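Local coordinates for protein catalase (Exiguobacterium oxidotolerans, PDB 2J2M) that breaks down hydrogen peroxide to water and oxygen as a tetrameric haem-containing catalase, at residues Q158-R170 with D446-A459. Numbering follows the deposited sequence.
Sequences QDPDRYWDFMTLR and DLQQVRHENTVLLA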
ATOM      1  N   GLN A 158     -13.227 -25.170   5.616  1.00  7.63           N
ATOM      2  CA  GLN A 158     -13.260 -25.841   4.320  1.00  7.41           C
ATOM      3  C   GLN A 158     -14.441 -26.796   4.269  1.00  6.92           C
ATOM      4  O   GLN A 158     -14.668 -27.518   5.205  1.00  6.82           O
ATOM      5  CB  GLN A 158     -11.960 -26.626   4.063  1.00  7.24           C
ATOM      6  CG  GLN A 158     -11.861 -27.154   2.648  1.00  5.92           C
ATOM      7  CD  GLN A 158     -10.549 -27.858   2.372  1.00  7.33           C
ATOM      8  OE1 GLN A 158     -10.155 -28.776   3.093  1.00  9.12           O
ATOM      9  NE2 GLN A 158      -9.877 -27.443   1.324  1.00  4.43           N
ATOM     10  N   ASP A 159     -15.183 -26.805   3.174  1.00  7.24           N
ATOM     11  CA  ASP A 159     -16.371 -27.657   3.103  1.00  7.63           C
ATOM     12  C   ASP A 159     -16.365 -28.406   1.780  1.00  7.51           C
ATOM     13  O   ASP A 159     -16.456 -27.789   0.733  1.00  7.55           O
ATOM     14  CB  ASP A 159     -17.661 -26.834   3.311  1.00  7.07           C
ATOM     15  CG  ASP A 159     -18.946 -27.675   3.180  1.00  9.48           C
ATOM     16  OD1 ASP A 159     -20.048 -27.090   3.359  1.00 10.66           O
ATOM     17  OD2 ASP A 159     -18.878 -28.907   2.903  1.00  8.60           O
ATOM     18  N   PRO A 160     -16.235 -29.748   1.839  1.00  7.90           N
ATOM     19  CA  PRO A 160     -16.241 -30.605   0.669  1.00  8.05           C
ATOM     20  C   PRO A 160     -17.499 -30.459  -0.167  1.00  8.48           C
ATOM     21  O   PRO A 160     -17.463 -30.661  -1.377  1.00  8.64           O
ATOM     22  CB  PRO A 160     -16.155 -32.021   1.274  1.00  8.40           C
ATOM     23  CG  PRO A 160     -15.420 -31.819   2.568  1.00  7.76           C
ATOM     24  CD  PRO A 160     -16.053 -30.539   3.083  1.00  8.08           C
ATOM     25  N   ASP A 161     -18.613 -30.129   0.467  1.00  9.21           N
ATOM     26  CA  ASP A 161     -19.841 -29.882  -0.286  1.00  9.96           C
ATOM     27  C   ASP A 161     -19.610 -28.797  -1.339  1.00  9.88           C
ATOM     28  O   ASP A 161     -20.193 -28.851  -2.430  1.00 10.07           O
ATOM     29  CB  ASP A 161     -20.974 -29.481   0.656  1.00 10.25           C
ATOM     30  CG  ASP A 161     -22.293 -29.356  -0.052  1.00 11.97           C
ATOM     31  OD1 ASP A 161     -22.944 -30.398  -0.295  1.00 12.73           O
ATOM     32  OD2 ASP A 161     -22.678 -28.206  -0.367  1.00 15.41           O
ATOM     33  N   ARG A 162     -18.747 -27.830  -1.014  1.00  9.35           N
ATOM     34  CA  ARG A 162     -18.447 -26.717  -1.906  1.00  9.47           C
ATOM     35  C   ARG A 162     -17.454 -27.086  -3.045  1.00 10.01           C
ATOM     36  O   ARG A 162     -17.717 -26.815  -4.215  1.00  9.82           O
ATOM     37  CB  ARG A 162     -17.954 -25.507  -1.101  1.00  9.70           C
ATOM     38  CG  ARG A 162     -18.882 -25.075   0.058  1.00  9.65           C
ATOM     39  CD  ARG A 162     -18.375 -23.831   0.808  1.00  8.21           C
ATOM     40  NE  ARG A 162     -18.458 -22.631  -0.041  1.00  6.79           N
ATOM     41  CZ  ARG A 162     -17.434 -22.118  -0.730  1.00  5.30           C
ATOM     42  NH1 ARG A 162     -16.223 -22.680  -0.671  1.00  2.27           N
ATOM     43  NH2 ARG A 162     -17.618 -21.033  -1.474  1.00  5.50           N
ATOM     44  N   TYR A 163     -16.328 -27.717  -2.698  1.00  9.81           N
ATOM     45  CA  TYR A 163     -15.344 -28.098  -3.699  1.00  9.60           C
ATOM     46  C   TYR A 163     -15.707 -29.292  -4.599  1.00  8.94           C
ATOM     47  O   TYR A 163     -15.372 -29.296  -5.787  1.00  8.03           O
ATOM     48  CB  TYR A 163     -13.919 -28.204  -3.117  1.00 10.14           C
ATOM     49  CG  TYR A 163     -13.612 -29.247  -2.044  1.00  9.82           C
ATOM     50  CD1 TYR A 163     -13.564 -30.604  -2.352  1.00 12.18           C
ATOM     51  CD2 TYR A 163     -13.242 -28.861  -0.757  1.00  9.76           C
ATOM     52  CE1 TYR A 163     -13.206 -31.562  -1.394  1.00 11.06           C
ATOM     53  CE2 TYR A 163     -12.877 -29.819   0.217  1.00  9.87           C
ATOM     54  CZ  TYR A 163     -12.858 -31.162  -0.119  1.00 10.22           C
ATOM     55  OH  TYR A 163     -12.525 -32.128   0.809  1.00  9.64           O
ATOM     56  N   TRP A 164     -16.391 -30.286  -4.042  1.00  8.76           N
ATOM     57  CA  TRP A 164     -16.956 -31.367  -4.852  1.00  8.26           C
ATOM     58  C   TRP A 164     -17.996 -30.874  -5.867  1.00  8.64           C
ATOM     59  O   TRP A 164     -18.102 -31.461  -6.943  1.00  8.15           O
ATOM     60  CB  TRP A 164     -17.521 -32.478  -3.980  1.00  8.23           C
ATOM     61  CG  TRP A 164     -16.459 -33.425  -3.521  1.00  7.69           C
ATOM     62  CD1 TRP A 164     -15.944 -33.546  -2.254  1.00  7.27           C
ATOM     63  CD2 TRP A 164     -15.760 -34.361  -4.332  1.00  6.94           C
ATOM     64  NE1 TRP A 164     -14.962 -34.502  -2.238  1.00  6.72           N
ATOM     65  CE2 TRP A 164     -14.828 -35.017  -3.504  1.00  7.69           C
ATOM     66  CE3 TRP A 164     -15.838 -34.723  -5.684  1.00  8.12           C
ATOM     67  CZ2 TRP A 164     -13.988 -36.023  -3.984  1.00  6.81           C
ATOM     68  CZ3 TRP A 164     -14.994 -35.710  -6.162  1.00  7.01           C
ATOM     69  CH2 TRP A 164     -14.081 -36.345  -5.313  1.00  7.33           C
ATOM     70  N   ASP A 165     -18.724 -29.794  -5.523  1.00  8.60           N
ATOM     71  CA  ASP A 165     -19.612 -29.089  -6.457  1.00  9.06           C
ATOM     72  C   ASP A 165     -18.826 -28.619  -7.689  1.00  9.23           C
ATOM     73  O   ASP A 165     -19.105 -29.049  -8.814  1.00 10.00           O
ATOM     74  CB  ASP A 165     -20.308 -27.877  -5.786  1.00  8.94           C
ATOM     75  CG  ASP A 165     -21.473 -27.292  -6.627  1.00 10.16           C
ATOM     76  OD1 ASP A 165     -22.024 -28.014  -7.498  1.00 12.09           O
ATOM     77  OD2 ASP A 165     -21.864 -26.121  -6.404  1.00  9.20           O
ATOM     78  N   PHE A 166     -17.863 -27.721  -7.470  1.00  8.97           N
ATOM     79  CA  PHE A 166     -16.990 -27.248  -8.544  1.00  8.11           C
ATOM     80  C   PHE A 166     -16.359 -28.390  -9.337  1.00  8.33           C
ATOM     81  O   PHE A 166     -16.418 -28.401 -10.566  1.00  8.32           O
ATOM     82  CB  PHE A 166     -15.884 -26.315  -8.026  1.00  7.01           C
ATOM     83  CG  PHE A 166     -14.942 -25.887  -9.097  1.00  4.95           C
ATOM     84  CD1 PHE A 166     -13.830 -26.664  -9.407  1.00  3.56           C
ATOM     85  CD2 PHE A 166     -15.222 -24.761  -9.886  1.00  4.19           C
ATOM     86  CE1 PHE A 166     -12.958 -26.301 -10.460  1.00  2.82           C
ATOM     87  CE2 PHE A 166     -14.358 -24.388 -10.931  1.00  3.82           C
ATOM     88  CZ  PHE A 166     -13.226 -25.168 -11.219  1.00  2.75           C
ATOM     89  N   MET A 167     -15.765 -29.348  -8.625  1.00  9.17           N
ATOM     90  CA  MET A 167     -15.003 -30.443  -9.253  1.00  9.22           C
ATOM     91  C   MET A 167     -15.840 -31.383 -10.132  1.00  9.36           C
ATOM     92  O   MET A 167     -15.433 -31.724 -11.242  1.00  8.84           O
ATOM     93  CB  MET A 167     -14.268 -31.253  -8.196  1.00  9.17           C
ATOM     94  CG  MET A 167     -13.181 -30.498  -7.461  1.00  9.39           C
ATOM     95  SD  MET A 167     -11.910 -29.807  -8.536  1.00  8.93           S
ATOM     96  CE  MET A 167     -10.844 -29.107  -7.260  1.00  8.36           C
ATOM     97  N   THR A 168     -17.006 -31.792  -9.634  1.00  9.56           N
ATOM     98  CA  THR A 168     -17.915 -32.674 -10.404  1.00  9.16           C
ATOM     99  C   THR A 168     -18.373 -32.000 -11.686  1.00  9.84           C
ATOM    100  O   THR A 168     -18.510 -32.660 -12.727  1.00  9.96           O
ATOM    101  CB  THR A 168     -19.169 -33.123  -9.590  1.00  8.97           C
ATOM    102  OG1 THR A 168     -19.864 -31.982  -9.047  1.00  7.40           O
ATOM    103  CG2 THR A 168     -18.774 -34.062  -8.481  1.00  5.92           C
ATOM    104  N   LEU A 169     -18.577 -30.682 -11.606  1.00  9.98           N
ATOM    105  CA  LEU A 169     -19.057 -29.893 -12.743  1.00 10.50           C
ATOM    106  C   LEU A 169     -17.929 -29.467 -13.671  1.00 10.93           C
ATOM    107  O   LEU A 169     -18.177 -28.942 -14.753  1.00 11.30           O
ATOM    108  CB  LEU A 169     -19.826 -28.665 -12.248  1.00 10.15           C
ATOM    109  CG  LEU A 169     -21.174 -28.879 -11.549  1.00 10.80           C
ATOM    110  CD1 LEU A 169     -21.679 -27.556 -10.926  1.00 10.00           C
ATOM    111  CD2 LEU A 169     -22.217 -29.487 -12.527  1.00  9.45           C
ATOM    112  N   ARG A 170     -16.689 -29.681 -13.230  1.00 11.41           N
ATOM    113  CA  ARG A 170     -15.486 -29.511 -14.066  1.00 11.15           C
ATOM    114  C   ARG A 170     -14.779 -30.850 -14.162  1.00 11.10           C
ATOM    115  O   ARG A 170     -13.739 -31.056 -13.517  1.00 11.54           O
ATOM    116  CB  ARG A 170     -14.581 -28.437 -13.464  1.00 11.44           C
ATOM    117  CG  ARG A 170     -15.020 -27.010 -13.873  1.00 11.82           C
ATOM    118  CD  ARG A 170     -14.439 -26.705 -15.260  1.00 14.01           C
ATOM    119  NE  ARG A 170     -15.451 -26.225 -16.176  1.00 16.78           N
ATOM    120  CZ  ARG A 170     -15.290 -26.055 -17.489  1.00 17.08           C
ATOM    121  NH1 ARG A 170     -14.137 -26.315 -18.099  1.00 13.41           N
ATOM    122  NH2 ARG A 170     -16.319 -25.629 -18.195  1.00 18.71           N
ATOM    123  N   ASP A 446     -14.548 -38.427   2.238  1.00 15.63           N
ATOM    124  CA  ASP A 446     -14.763 -37.078   1.744  1.00 15.17           C
ATOM    125  C   ASP A 446     -16.164 -36.893   1.156  1.00 15.08           C
ATOM    126  O   ASP A 446     -16.818 -35.847   1.372  1.00 14.76           O
ATOM    127  CB  ASP A 446     -13.702 -36.722   0.704  1.00 15.27           C
ATOM    128  CG  ASP A 446     -13.146 -35.326   0.906  1.00 15.59           C
ATOM    129  OD1 ASP A 446     -13.465 -34.416   0.120  1.00 16.09           O
ATOM    130  OD2 ASP A 446     -12.420 -35.130   1.890  1.00 16.02           O
ATOM    131  N   LEU A 447     -16.638 -37.901   0.417  1.00 14.67           N
ATOM    132  CA  LEU A 447     -17.968 -37.788  -0.198  1.00 14.28           C
ATOM    133  C   LEU A 447     -19.103 -37.940   0.807  1.00 14.18           C
ATOM    134  O   LEU A 447     -20.203 -37.452   0.567  1.00 14.59           O
ATOM    135  CB  LEU A 447     -18.123 -38.710  -1.415  1.00 13.71           C
ATOM    136  CG  LEU A 447     -17.241 -38.295  -2.608  1.00 12.98           C
ATOM    137  CD1 LEU A 447     -16.879 -39.501  -3.515  1.00 11.27           C
ATOM    138  CD2 LEU A 447     -17.867 -37.146  -3.402  1.00  7.85           C
ATOM    139  N   GLN A 448     -18.826 -38.584   1.938  1.00 14.82           N
ATOM    140  CA  GLN A 448     -19.796 -38.686   3.045  1.00 16.00           C
ATOM    141  C   GLN A 448     -20.125 -37.314   3.622  1.00 15.72           C
ATOM    142  O   GLN A 448     -21.152 -37.161   4.293  1.00 16.19           O
ATOM    143  CB  GLN A 448     -19.287 -39.610   4.161  1.00 15.29           C
ATOM    144  CG  GLN A 448     -19.699 -41.067   3.979  1.00 17.75           C
ATOM    145  CD  GLN A 448     -18.890 -42.054   4.821  1.00 18.99           C
ATOM    146  OE1 GLN A 448     -18.004 -41.667   5.611  1.00 22.34           O
ATOM    147  NE2 GLN A 448     -19.185 -43.345   4.650  1.00 20.55           N
ATOM    148  N   GLN A 449     -19.253 -36.330   3.354  1.00 15.13           N
ATOM    149  CA  GLN A 449     -19.416 -34.962   3.852  1.00 14.39           C
ATOM    150  C   GLN A 449     -20.142 -34.021   2.882  1.00 13.97           C
ATOM    151  O   GLN A 449     -20.445 -32.881   3.247  1.00 13.83           O
ATOM    152  CB  GLN A 449     -18.053 -34.369   4.212  1.00 14.65           C
ATOM    153  CG  GLN A 449     -17.398 -34.973   5.432  1.00 15.48           C
ATOM    154  CD  GLN A 449     -15.949 -34.516   5.577  1.00 19.47           C
ATOM    155  OE1 GLN A 449     -15.659 -33.395   6.050  1.00 18.65           O
ATOM    156  NE2 GLN A 449     -15.027 -35.383   5.166  1.00 18.52           N
ATOM    157  N   VAL A 450     -20.392 -34.484   1.654  1.00 13.32           N
ATOM    158  CA  VAL A 450     -21.190 -33.744   0.668  1.00 13.12           C
ATOM    159  C   VAL A 450     -22.681 -33.866   1.052  1.00 13.63           C
ATOM    160  O   VAL A 450     -23.118 -34.934   1.481  1.00 13.65           O
ATOM    161  CB  VAL A 450     -20.920 -34.216  -0.820  1.00 13.02           C
ATOM    162  CG1 VAL A 450     -21.784 -33.439  -1.829  1.00 10.53           C
ATOM    163  CG2 VAL A 450     -19.439 -34.066  -1.204  1.00 11.84           C
ATOM    164  N   ARG A 451     -23.444 -32.777   0.918  1.00 13.83           N
ATOM    165  CA  ARG A 451     -24.819 -32.715   1.452  1.00 14.64           C
ATOM    166  C   ARG A 451     -25.849 -32.582   0.328  1.00 15.16           C
ATOM    167  O   ARG A 451     -27.039 -32.394   0.574  1.00 15.00           O
ATOM    168  CB  ARG A 451     -24.969 -31.564   2.475  1.00 14.01           C
ATOM    169  CG  ARG A 451     -24.009 -31.667   3.688  1.00 15.29           C
ATOM    170  CD  ARG A 451     -24.148 -30.498   4.705  1.00 15.62           C
ATOM    171  NE  ARG A 451     -23.909 -29.174   4.110  1.00 17.17           N
ATOM    172  CZ  ARG A 451     -22.705 -28.625   3.927  1.00 18.40           C
ATOM    173  NH1 ARG A 451     -21.607 -29.275   4.296  1.00 17.41           N
ATOM    174  NH2 ARG A 451     -22.597 -27.413   3.384  1.00 16.18           N
ATOM    175  N   HIS A 452     -25.373 -32.668  -0.909  1.00 15.93           N
ATOM    176  CA  HIS A 452     -26.230 -32.564  -2.066  1.00 16.54           C
ATOM    177  C   HIS A 452     -26.068 -33.839  -2.860  1.00 17.27           C
ATOM    178  O   HIS A 452     -24.984 -34.129  -3.375  1.00 16.62           O
ATOM    179  CB  HIS A 452     -25.863 -31.336  -2.900  1.00 16.57           C
ATOM    180  CG  HIS A 452     -26.325 -30.041  -2.302  1.00 17.31           C
ATOM    181  ND1 HIS A 452     -25.652 -29.412  -1.273  1.00 17.81           N
ATOM    182  CD2 HIS A 452     -27.390 -29.256  -2.591  1.00 16.17           C
ATOM    183  CE1 HIS A 452     -26.288 -28.297  -0.952  1.00 17.35           C
ATOM    184  NE2 HIS A 452     -27.348 -28.181  -1.735  1.00 16.62           N
ATOM    185  N   GLU A 453     -27.160 -34.601  -2.948  1.00 18.12           N
ATOM    186  CA  GLU A 453     -27.159 -35.907  -3.610  1.00 19.72           C
ATOM    187  C   GLU A 453     -26.656 -35.873  -5.071  1.00 18.40           C
ATOM    188  O   GLU A 453     -25.818 -36.690  -5.459  1.00 18.47           O
ATOM    189  CB  GLU A 453     -28.547 -36.559  -3.529  1.00 19.41           C
ATOM    190  CG  GLU A 453     -28.516 -38.066  -3.807  1.00 23.21           C
ATOM    191  CD  GLU A 453     -29.918 -38.708  -3.948  1.00 24.64           C
ATOM    192  OE1 GLU A 453     -30.942 -38.016  -3.649  1.00 28.35           O
ATOM    193  OE2 GLU A 453     -29.972 -39.909  -4.365  1.00 28.12           O
ATOM    194  N   ASN A 454     -27.155 -34.930  -5.864  1.00 17.23           N
ATOM    195  CA  ASN A 454     -26.736 -34.822  -7.264  1.00 16.78           C
ATOM    196  C   ASN A 454     -25.200 -34.724  -7.442  1.00 16.19           C
ATOM    197  O   ASN A 454     -24.629 -35.334  -8.359  1.00 16.25           O
ATOM    198  CB  ASN A 454     -27.442 -33.655  -7.950  1.00 16.36           C
ATOM    199  CG  ASN A 454     -27.314 -33.707  -9.462  1.00 18.03           C
ATOM    200  OD1 ASN A 454     -26.508 -32.974 -10.053  1.00 18.31           O
ATOM    201  ND2 ASN A 454     -28.102 -34.581 -10.102  1.00 18.38           N
ATOM    202  N   THR A 455     -24.544 -33.981  -6.552  1.00 14.99           N
ATOM    203  CA  THR A 455     -23.083 -33.872  -6.556  1.00 14.39           C
ATOM    204  C   THR A 455     -22.410 -35.224  -6.296  1.00 14.38           C
ATOM    205  O   THR A 455     -21.489 -35.605  -7.023  1.00 14.58           O
ATOM    206  CB  THR A 455     -22.595 -32.807  -5.548  1.00 14.00           C
ATOM    207  OG1 THR A 455     -23.128 -31.538  -5.924  1.00 11.98           O
ATOM    208  CG2 THR A 455     -21.059 -32.730  -5.513  1.00 14.09           C
ATOM    209  N   VAL A 456     -22.879 -35.954  -5.278  1.00 14.40           N
ATOM    210  CA  VAL A 456     -22.377 -37.316  -5.008  1.00 14.39           C
ATOM    211  C   VAL A 456     -22.536 -38.247  -6.216  1.00 14.85           C
ATOM    212  O   VAL A 456     -21.559 -38.857  -6.647  1.00 15.02           O
ATOM    213  CB  VAL A 456     -23.013 -37.956  -3.746  1.00 14.45           C
ATOM    214  CG1 VAL A 456     -22.358 -39.292  -3.452  1.00 12.82           C
ATOM    215  CG2 VAL A 456     -22.871 -37.024  -2.540  1.00 13.54           C
ATOM    216  N   LEU A 457     -23.762 -38.331  -6.755  1.00 15.27           N
ATOM    217  CA  LEU A 457     -24.082 -39.086  -7.979  1.00 15.66           C
ATOM    218  C   LEU A 457     -23.114 -38.730  -9.116  1.00 15.79           C
ATOM    219  O   LEU A 457     -22.533 -39.616  -9.763  1.00 15.95           O
ATOM    220  CB  LEU A 457     -25.514 -38.751  -8.429  1.00 15.77           C
ATOM    221  CG  LEU A 457     -26.410 -39.682  -9.264  1.00 16.97           C
ATOM    222  CD1 LEU A 457     -27.140 -38.906 -10.370  1.00 14.55           C
ATOM    223  CD2 LEU A 457     -25.709 -40.925  -9.841  1.00 15.66           C
ATOM    224  N   LEU A 458     -22.942 -37.429  -9.349  1.00 15.81           N
ATOM    225  CA  LEU A 458     -22.045 -36.952 -10.397  1.00 16.36           C
ATOM    226  C   LEU A 458     -20.599 -37.360 -10.100  1.00 15.97           C
ATOM    227  O   LEU A 458     -19.870 -37.732 -11.007  1.00 15.99           O
ATOM    228  CB  LEU A 458     -22.131 -35.429 -10.555  1.00 16.92           C
ATOM    229  CG  LEU A 458     -22.329 -34.810 -11.946  1.00 19.54           C
ATOM    230  CD1 LEU A 458     -21.911 -33.341 -11.943  1.00 20.15           C
ATOM    231  CD2 LEU A 458     -21.623 -35.575 -13.091  1.00 21.96           C
ATOM    232  N   ALA A 459     -20.183 -37.297  -8.837  1.00 15.60           N
ATOM    233  CA  ALA A 459     -18.816 -37.702  -8.505  1.00 15.32           C
ATOM    234  C   ALA A 459     -18.597 -39.170  -8.847  1.00 15.24           C
ATOM    235  O   ALA A 459     -17.635 -39.499  -9.522  1.00 14.55           O
ATOM    236  CB  ALA A 459     -18.485 -37.419  -7.054  1.00 14.70           C
TER
HETATM  237  O   HOH W   1     -22.170 -30.582  -8.251  1.00 11.02           O
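The indole of W164 is a knob between helix 433-447 and helix 453-466, in a hole formed by D446, L447, T455 and A459, a knob-into-hole packing that docks the helical C-terminal region of this catalase onto helix 160-169. It is a worked example of how a buried aromatic and a shared carboxylate join two consecutive helices to a third. L447 CD2 lies over one face of the indole in a CH-pi contact, 3.7 Å from the centroid of the six-membered ring of W164, while V450 CG2 and A459 CB meet the ring obliquely. At the indole edge, W164 NE1 donates to the anti lone pair of D446 OD1 (2.8 Å); Y163 OH takes the syn lone pair of the same D446 OD1 at 2.6 Å. Two bonds thus grip one buried oxygen, and the phenol ring, nearly coplanar with the carboxylate, reaches it with its edge. Further along, T168 CG2 packs 3.4 Å from T455 O; the short segments 160-169 and 453-459 run at 48° to each other. A water beside this packing links D165 OD1, T168 OG1 and T455 OG1, while Y383 and the backbone N of R387, both of a second subunit, hold D165 OD2, and that R387 is also T455's partner.

The looser side is built on charge and opens to solvent at R451 and Q449. R451 forms a salt bridge with D159, its NH1 and NH2 both meeting OD1, which lies in the guanidinium plane, and D161 CB lies over one guanidinium face, toward its rim. D161 itself is buried; its OD2 also pairs with R387 of the second subunit, tying the contact into the tetramer. D161 OD1 accepts from R451 N at 2.7 Å and, through its syn lone pair, from H452 ND1 at 3.0 Å in a nearly straight bond of 169°.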